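Side-chain contacts in AimR transcriptional regulator (Bacillus phage phi3T, PDB 5ZVV), which activates transcription of the aimX locus as a dimer, apparently favouring lytic growth until the arbitrium peptide converts it to an inactive monomer, leading to lysogeny: residues V193-A198 against N224-F229; Q212-A217 against L232-T237; R297-I302 against K334-Q339. All blocks are in the same frame, centred on the assembly; numbering follows the deposited sequence.

Contact 1: residues V193-A198 against N224-F229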
# COMPACT_ATOMS: atom_id res chain seq x y z
N VAL A 193 -5.97 -13.33 13.21
CA VAL A 193 -6.64 -12.45 12.25
C VAL A 193 -7.62 -11.52 12.96
O VAL A 193 -7.78 -10.36 12.56
CB VAL A 193 -7.33 -13.30 11.17
CG1 VAL A 193 -8.07 -12.40 10.18
CG2 VAL A 193 -6.31 -14.16 10.44
N SER A 194 -8.26 -12.00 14.02
CA SER A 194 -9.18 -11.15 14.78
C SER A 194 -8.45 -9.94 15.35
O SER A 194 -8.94 -8.81 15.27
CB SER A 194 -9.85 -11.95 15.89
OG SER A 194 -11.00 -12.62 15.42
N MSE A 195 -7.28 -10.16 15.94
CA MSE A 195 -6.54 -9.03 16.50
C MSE A 195 -6.07 -8.07 15.41
O MSE A 195 -6.18 -6.84 15.56
CB MSE A 195 -5.36 -9.52 17.34
CG MSE A 195 -5.78 -9.95 18.73
SE MSE A 195 -7.19 -8.76 19.42
CE MSE A 195 -6.17 -7.09 19.49
N LEU A 196 -5.54 -8.64 14.32
CA LEU A 196 -5.06 -7.79 13.23
C LEU A 196 -6.18 -6.91 12.68
O LEU A 196 -6.01 -5.69 12.53
CB LEU A 196 -4.46 -8.67 12.12
CG LEU A 196 -3.09 -9.25 12.51
CD1 LEU A 196 -2.61 -10.28 11.50
CD2 LEU A 196 -2.07 -8.12 12.65
N GLU A 197 -7.34 -7.50 12.41
CA GLU A 197 -8.46 -6.71 11.91
C GLU A 197 -8.99 -5.75 12.96
O GLU A 197 -9.52 -4.69 12.61
CB GLU A 197 -9.58 -7.64 11.42
CG GLU A 197 -9.21 -8.39 10.16
CD GLU A 197 -10.27 -9.38 9.75
OE1 GLU A 197 -11.01 -9.87 10.64
OE2 GLU A 197 -10.37 -9.68 8.54
N ALA A 198 -8.87 -6.10 14.25
CA ALA A 198 -9.27 -5.17 15.30
C ALA A 198 -8.44 -3.90 15.25
O ALA A 198 -8.98 -2.79 15.34
CB ALA A 198 -9.16 -5.84 16.67
N ASN A 224 -2.42 -15.35 26.53
CA ASN A 224 -2.29 -14.11 27.29
C ASN A 224 -2.03 -12.92 26.37
O ASN A 224 -2.59 -11.84 26.58
CB ASN A 224 -1.18 -14.25 28.33
CG ASN A 224 -1.58 -15.12 29.50
OD1 ASN A 224 -0.82 -15.98 29.94
ND2 ASN A 224 -2.79 -14.91 30.01
N ARG A 225 -1.18 -13.09 25.36
CA ARG A 225 -0.87 -11.99 24.46
C ARG A 225 -2.12 -11.52 23.72
O ARG A 225 -2.40 -10.31 23.66
CB ARG A 225 0.23 -12.41 23.47
CG ARG A 225 0.70 -11.31 22.51
CD ARG A 225 -0.14 -11.29 21.23
NE ARG A 225 0.25 -12.34 20.30
CZ ARG A 225 0.88 -12.13 19.15
NH1 ARG A 225 1.20 -13.15 18.38
NH2 ARG A 225 1.17 -10.89 18.78
N ILE A 226 -2.87 -12.46 23.16
CA ILE A 226 -4.07 -12.12 22.40
C ILE A 226 -5.05 -11.34 23.27
O ILE A 226 -5.52 -10.26 22.89
CB ILE A 226 -4.73 -13.39 21.83
CG1 ILE A 226 -3.82 -14.04 20.77
CG2 ILE A 226 -6.11 -13.08 21.25
CD1 ILE A 226 -3.61 -13.18 19.54
N CYS A 227 -5.36 -11.86 24.46
CA CYS A 227 -6.35 -11.21 25.31
C CYS A 227 -5.84 -9.86 25.81
O CYS A 227 -6.62 -8.90 25.91
CB CYS A 227 -6.71 -12.12 26.48
SG CYS A 227 -7.55 -13.64 25.99
N PHE A 228 -4.55 -9.77 26.12
CA PHE A 228 -3.97 -8.50 26.55
C PHE A 228 -4.15 -7.43 25.49
O PHE A 228 -4.68 -6.35 25.77
CB PHE A 228 -2.49 -8.68 26.89
CG PHE A 228 -1.77 -7.38 27.11
CD1 PHE A 228 -1.89 -6.69 28.30
CD2 PHE A 228 -0.97 -6.84 26.11
CE1 PHE A 228 -1.24 -5.48 28.49
CE2 PHE A 228 -0.32 -5.63 26.30
CZ PHE A 228 -0.46 -4.96 27.49
N PHE A 229 -3.73 -7.72 24.25
CA PHE A 229 -3.90 -6.72 23.20
C PHE A 229 -5.36 -6.50 22.84
O PHE A 229 -5.71 -5.44 22.32
CB PHE A 229 -3.08 -7.10 21.97
CG PHE A 229 -1.62 -6.80 22.11
CD1 PHE A 229 -1.17 -5.49 22.16
CD2 PHE A 229 -0.69 -7.82 22.23
CE1 PHE A 229 0.17 -5.20 22.31
CE2 PHE A 229 0.66 -7.54 22.37
CZ PHE A 229 1.09 -6.23 22.41

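Contact 2: residues Q212-A217 against L232-T237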
# COMPACT_ATOMS: atom_id res chain seq x y z
N GLN A 212 -15.82 -5.45 18.08
CA GLN A 212 -16.30 -6.76 17.64
C GLN A 212 -15.14 -7.73 17.48
O GLN A 212 -15.17 -8.85 18.01
CB GLN A 212 -17.06 -6.62 16.32
CG GLN A 212 -18.46 -6.08 16.44
CD GLN A 212 -19.13 -5.93 15.08
OE1 GLN A 212 -18.48 -5.57 14.09
NE2 GLN A 212 -20.43 -6.21 15.02
N HIS A 213 -14.10 -7.32 16.75
CA HIS A 213 -12.96 -8.21 16.53
C HIS A 213 -12.24 -8.52 17.83
O HIS A 213 -11.82 -9.66 18.06
CB HIS A 213 -12.00 -7.59 15.51
CG HIS A 213 -12.57 -7.47 14.13
ND1 HIS A 213 -12.95 -8.57 13.38
CD2 HIS A 213 -12.83 -6.39 13.36
CE1 HIS A 213 -13.41 -8.17 12.21
NE2 HIS A 213 -13.35 -6.85 12.17
N SER A 214 -12.09 -7.52 18.71
CA SER A 214 -11.40 -7.74 19.98
C SER A 214 -12.17 -8.74 20.84
O SER A 214 -11.59 -9.69 21.38
CB SER A 214 -11.22 -6.42 20.73
OG SER A 214 -10.45 -5.49 19.98
N ASN A 215 -13.48 -8.53 20.98
CA ASN A 215 -14.30 -9.44 21.77
C ASN A 215 -14.29 -10.84 21.19
O ASN A 215 -14.26 -11.83 21.94
CB ASN A 215 -15.73 -8.90 21.87
CG ASN A 215 -15.88 -7.82 22.92
OD1 ASN A 215 -15.33 -7.93 24.02
ND2 ASN A 215 -16.62 -6.78 22.59
N ARG A 216 -14.30 -10.96 19.87
CA ARG A 216 -14.25 -12.29 19.27
C ARG A 216 -12.92 -12.97 19.55
O ARG A 216 -12.87 -14.17 19.83
CB ARG A 216 -14.52 -12.20 17.76
CG ARG A 216 -14.81 -13.55 17.15
CD ARG A 216 -15.46 -13.46 15.79
NE ARG A 216 -15.71 -14.81 15.28
CZ ARG A 216 -14.87 -15.47 14.48
NH1 ARG A 216 -15.17 -16.70 14.08
NH2 ARG A 216 -13.74 -14.90 14.08
N ALA A 217 -11.82 -12.20 19.50
CA ALA A 217 -10.52 -12.75 19.86
C ALA A 217 -10.52 -13.25 21.30
O ALA A 217 -10.02 -14.34 21.58
CB ALA A 217 -9.43 -11.71 19.65
N LEU A 232 -6.55 -4.14 25.56
CA LEU A 232 -5.87 -2.90 25.22
C LEU A 232 -6.58 -2.18 24.08
O LEU A 232 -6.78 -0.96 24.13
CB LEU A 232 -4.42 -3.20 24.85
CG LEU A 232 -3.40 -2.07 24.91
CD1 LEU A 232 -3.23 -1.58 26.34
CD2 LEU A 232 -2.06 -2.52 24.33
N THR A 233 -7.00 -2.93 23.05
CA THR A 233 -7.68 -2.32 21.92
C THR A 233 -9.05 -1.78 22.31
O THR A 233 -9.43 -0.68 21.90
CB THR A 233 -7.82 -3.33 20.77
OG1 THR A 233 -6.52 -3.75 20.34
CG2 THR A 233 -8.54 -2.69 19.59
N ILE A 234 -9.81 -2.54 23.11
CA ILE A 234 -11.13 -2.08 23.55
C ILE A 234 -10.99 -0.77 24.33
O ILE A 234 -11.65 0.24 24.03
CB ILE A 234 -11.83 -3.17 24.38
CG1 ILE A 234 -12.18 -4.37 23.49
CG2 ILE A 234 -13.07 -2.62 25.07
CD1 ILE A 234 -12.74 -5.56 24.24
N GLY A 235 -10.11 -0.78 25.34
CA GLY A 235 -9.86 0.44 26.08
C GLY A 235 -9.46 1.59 25.19
O GLY A 235 -9.88 2.73 25.40
N ASN A 236 -8.65 1.31 24.16
CA ASN A 236 -8.28 2.37 23.22
C ASN A 236 -9.50 2.89 22.47
O ASN A 236 -9.60 4.10 22.21
CB ASN A 236 -7.23 1.85 22.24
CG ASN A 236 -5.87 1.66 22.88
OD1 ASN A 236 -5.63 2.15 23.98
ND2 ASN A 236 -4.98 0.96 22.20
N THR A 237 -10.44 2.01 22.12
CA THR A 237 -11.65 2.49 21.46
C THR A 237 -12.53 3.30 22.39
O THR A 237 -13.42 4.02 21.91
CB THR A 237 -12.48 1.32 20.91
OG1 THR A 237 -12.98 0.53 21.99
CG2 THR A 237 -11.65 0.46 19.97

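Contact 3: residues R297-I302 against K334-Q339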
# COMPACT_ATOMS: atom_id res chain seq x y z
N ARG A 297 4.92 11.22 30.11
CA ARG A 297 5.40 11.93 31.30
C ARG A 297 5.36 13.44 31.09
O ARG A 297 4.98 14.19 32.01
CB ARG A 297 6.82 11.46 31.64
CG ARG A 297 7.44 12.13 32.85
CD ARG A 297 8.83 11.58 33.11
NE ARG A 297 9.48 12.26 34.23
CZ ARG A 297 10.72 12.02 34.63
NH1 ARG A 297 11.47 11.12 34.00
NH2 ARG A 297 11.23 12.69 35.66
N ALA A 298 5.74 13.90 29.90
CA ALA A 298 5.64 15.33 29.61
C ALA A 298 4.19 15.79 29.60
O ALA A 298 3.88 16.90 30.05
CB ALA A 298 6.32 15.64 28.28
N PHE A 299 3.29 14.95 29.08
CA PHE A 299 1.86 15.23 29.15
C PHE A 299 1.42 15.44 30.60
O PHE A 299 0.77 16.44 30.92
CB PHE A 299 1.10 14.07 28.50
CG PHE A 299 -0.34 14.37 28.15
CD1 PHE A 299 -0.91 15.60 28.42
CD2 PHE A 299 -1.12 13.39 27.55
CE1 PHE A 299 -2.23 15.86 28.09
CE2 PHE A 299 -2.44 13.64 27.22
CZ PHE A 299 -3.00 14.87 27.49
N TYR A 300 1.78 14.50 31.48
CA TYR A 300 1.45 14.62 32.89
C TYR A 300 2.00 15.91 33.50
O TYR A 300 1.30 16.61 34.23
CB TYR A 300 1.98 13.39 33.64
CG TYR A 300 1.88 13.46 35.14
CD1 TYR A 300 0.66 13.26 35.79
CD2 TYR A 300 3.00 13.70 35.92
CE1 TYR A 300 0.57 13.31 37.16
CE2 TYR A 300 2.92 13.75 37.30
CZ TYR A 300 1.70 13.55 37.91
OH TYR A 300 1.61 13.60 39.29
N TYR A 301 3.26 16.23 33.19
CA TYR A 301 3.84 17.48 33.67
C TYR A 301 3.04 18.69 33.18
O TYR A 301 2.78 19.62 33.95
CB TYR A 301 5.30 17.59 33.22
CG TYR A 301 6.26 16.75 34.02
CD1 TYR A 301 5.94 16.30 35.29
CD2 TYR A 301 7.51 16.42 33.50
CE1 TYR A 301 6.83 15.53 36.02
CE2 TYR A 301 8.40 15.65 34.22
CZ TYR A 301 8.06 15.21 35.48
OH TYR A 301 8.95 14.45 36.20
N ILE A 302 2.64 18.68 31.90
CA ILE A 302 1.85 19.78 31.35
C ILE A 302 0.56 19.94 32.13
O ILE A 302 0.15 21.06 32.47
CB ILE A 302 1.57 19.54 29.85
CG1 ILE A 302 2.85 19.68 29.03
CG2 ILE A 302 0.49 20.49 29.35
CD1 ILE A 302 2.71 19.17 27.61
N LYS A 334 3.30 20.13 22.41
CA LYS A 334 3.88 21.45 22.18
C LYS A 334 2.79 22.50 22.05
O LYS A 334 2.95 23.63 22.52
CB LYS A 334 4.77 21.44 20.94
CG LYS A 334 5.96 20.51 21.03
CD LYS A 334 7.13 21.17 21.73
CE LYS A 334 7.70 22.30 20.89
NZ LYS A 334 8.89 22.91 21.53
N GLY A 335 1.67 22.14 21.41
CA GLY A 335 0.55 23.07 21.33
C GLY A 335 -0.12 23.30 22.67
O GLY A 335 -0.53 24.42 22.98
N LEU A 336 -0.25 22.24 23.47
CA LEU A 336 -0.79 22.40 24.82
C LEU A 336 0.04 23.40 25.61
O LEU A 336 -0.51 24.20 26.37
CB LEU A 336 -0.84 21.06 25.54
CG LEU A 336 -1.96 20.10 25.12
CD1 LEU A 336 -1.91 18.83 25.95
CD2 LEU A 336 -3.31 20.77 25.24
N ILE A 337 1.36 23.38 25.44
CA ILE A 337 2.20 24.34 26.16
C ILE A 337 2.08 25.73 25.54
O ILE A 337 1.78 26.71 26.24
CB ILE A 337 3.67 23.86 26.17
CG1 ILE A 337 3.83 22.67 27.12
CG2 ILE A 337 4.60 25.00 26.55
CD1 ILE A 337 5.23 22.10 27.15
N SER A 338 2.28 25.83 24.23
CA SER A 338 2.40 27.14 23.59
C SER A 338 1.05 27.82 23.38
O SER A 338 1.00 29.05 23.31
CB SER A 338 3.10 26.99 22.24
OG SER A 338 2.24 26.39 21.28
N GLN A 339 -0.03 27.04 23.28
CA GLN A 339 -1.34 27.55 22.87
C GLN A 339 -1.27 28.25 21.51
O GLN A 339 -2.08 29.14 21.22
CB GLN A 339 -1.94 28.49 23.92
CG GLN A 339 -2.36 27.78 25.20
CD GLN A 339 -3.10 28.70 26.15
OE1 GLN A 339 -2.75 29.88 26.29
NE2 GLN A 339 -4.11 28.17 26.82

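Contact 1: residues V193-A198 against N224-F229
This is a small, buried, apolar contact near the centre of the chain, where Met195 of helix 184-203 reaches across to Ile226 and Phe229 in the first turns of helix 224-237. Met195 is selenomethionine in this crystal, incorporated as a label, and it is the only residue of 193-198 to touch 224-229. Its flexible, unbranched chain suits the task, because it can bend to follow the surface opposite. The chain turns at both its second torsion (-38°) and its third (-64°), so that it runs alongside helix 224-237 from Ile226 to Phe229, one turn further on. Near its root, CG of Met195 lies 4.0 Å from CD1 of Ile226, and CG2 of the same isoleucine is equally near. The beta-branched side chain thus offers both arms, and the two side chains lie side by side, pointing opposite ways. The two helices are next-but-one along the chain, an arrangement consistent with the stacked helix pairs of the TPR clan to which the family belongs. Helix 207-220 comes between them in sequence, and its Ala217 also touches Met195. At the far end, the methyl CE of Met195 sits 3.3 Å from the carbonyl O of Phe229 and 4.0 Å from its CB. The contact with the methyl is packing only; the oxygen accepts a hydrogen bond from the hydroxyl of Thr233. The Phe229 ring turns away from Met195, with CD2 of Phe228 over the centre of one face, CG of Arg225 at its edge and His262 meeting it edge-to-face.

Contact 2: residues Q212-A217 against L232-T237
With its first torsion at -60°, Ser214 holds OG beside its own backbone N, and the short side chain meets Thr233 and Ile234 of the facing helix. Ile234 has CG1 in the same kind of position (-68°), and its extended second torsion (173°) carries CD1 onward to Asn215. The closest approach is that of Ser214 OG to Thr233 CG2, 3.4 Å, which is packing rather than a polar bond. The hydroxyl of Ser214 spends its hydrogen bond on the carbonyl of Ala210, one turn back in its own helix, and can therefore lie against a methyl group without losing a partner. Thr233 divides its branches in a similar way: CG2 faces the serine, while OG1 is hydrogen-bonded to Asn199 OD1 as well as to the carbonyl of Phe229. Beside them, Ser214 CB rests 3.6 Å from Ile234 CG1. A residue this small suits the spot, for here the two backbones come nearest, with 6.7 Å between the CA atoms of Ser214 and Ile234. Asn215 lies farther out and runs roughly perpendicular to Ile234, bringing OD1 to 3.5 Å from CD1 of the isoleucine. The amide oxygen and the methyl merely touch, as befits a polar residue at the partly exposed margin of the contact. The short segments run nearly antiparallel, their axes 9.4 Å apart, and belong to consecutive helices that form a hairpin. Thr233 also packs on Met195 of helix 184-203, and Leu232 on Leu266 and Ala269 of helix 260-277.

Contact 3: residues R297-I302 against K334-Q339
Leu336 and Ile337 meet Phe299 and Ile302 of helix 291-304 through carbon alone. Leu336 comes first, with its CD1 branch 3.7 Å from CE1 of Phe299, obliquely placed to the ring. The ring gets there because Phe299 has CG anti to its backbone N (chi1 -164°); it also packs on Phe272 and Ile276 of helix 260-277, where a large aromatic ring can bridge between helices. Nearer the backbone, CB of Leu336 lies 4.1 Å from CG2 of Ile302; leucine suits this place because its branched end can reach the ring while its root meets the isoleucine. The two helix segments run almost parallel, their directions differing by 19° and their axes 10.5 Å apart. Such pairing of next-but-one helices is consistent with the helical-repeat stacking of the TPR clan, and helix 307-318, intervening in sequence, touches both isoleucines. Ile337 follows, set nearly square to Ile302, with CG1 of Ile337 3.7 Å from CG1 of Ile302. Each isoleucine brings its longer arm, a reach that fits the spacing of the axes. The helix ends just after, at Gln339, where phi turns positive.

Contacts 1 and 2 adjoin, their centres 8 Å apart, and both use helix 224-237: its first turns meet helix 184-203 and its later turns chiefly helix 207-220. Their segments alternate along the chain, and three consecutive helices are thereby packed into one unit, with Met195 CE of contact 1 lying 3.5 Å from Thr233 OG1 of contact 2. Contact 3 follows both in sequence and belongs to a more C-terminal group of helices; its centre is 32 Å from that of contact 1 and 29 Å from that of contact 2. In this dimer the other subunit touches none of the six segments, so all three contacts build the helical body of the single subunit.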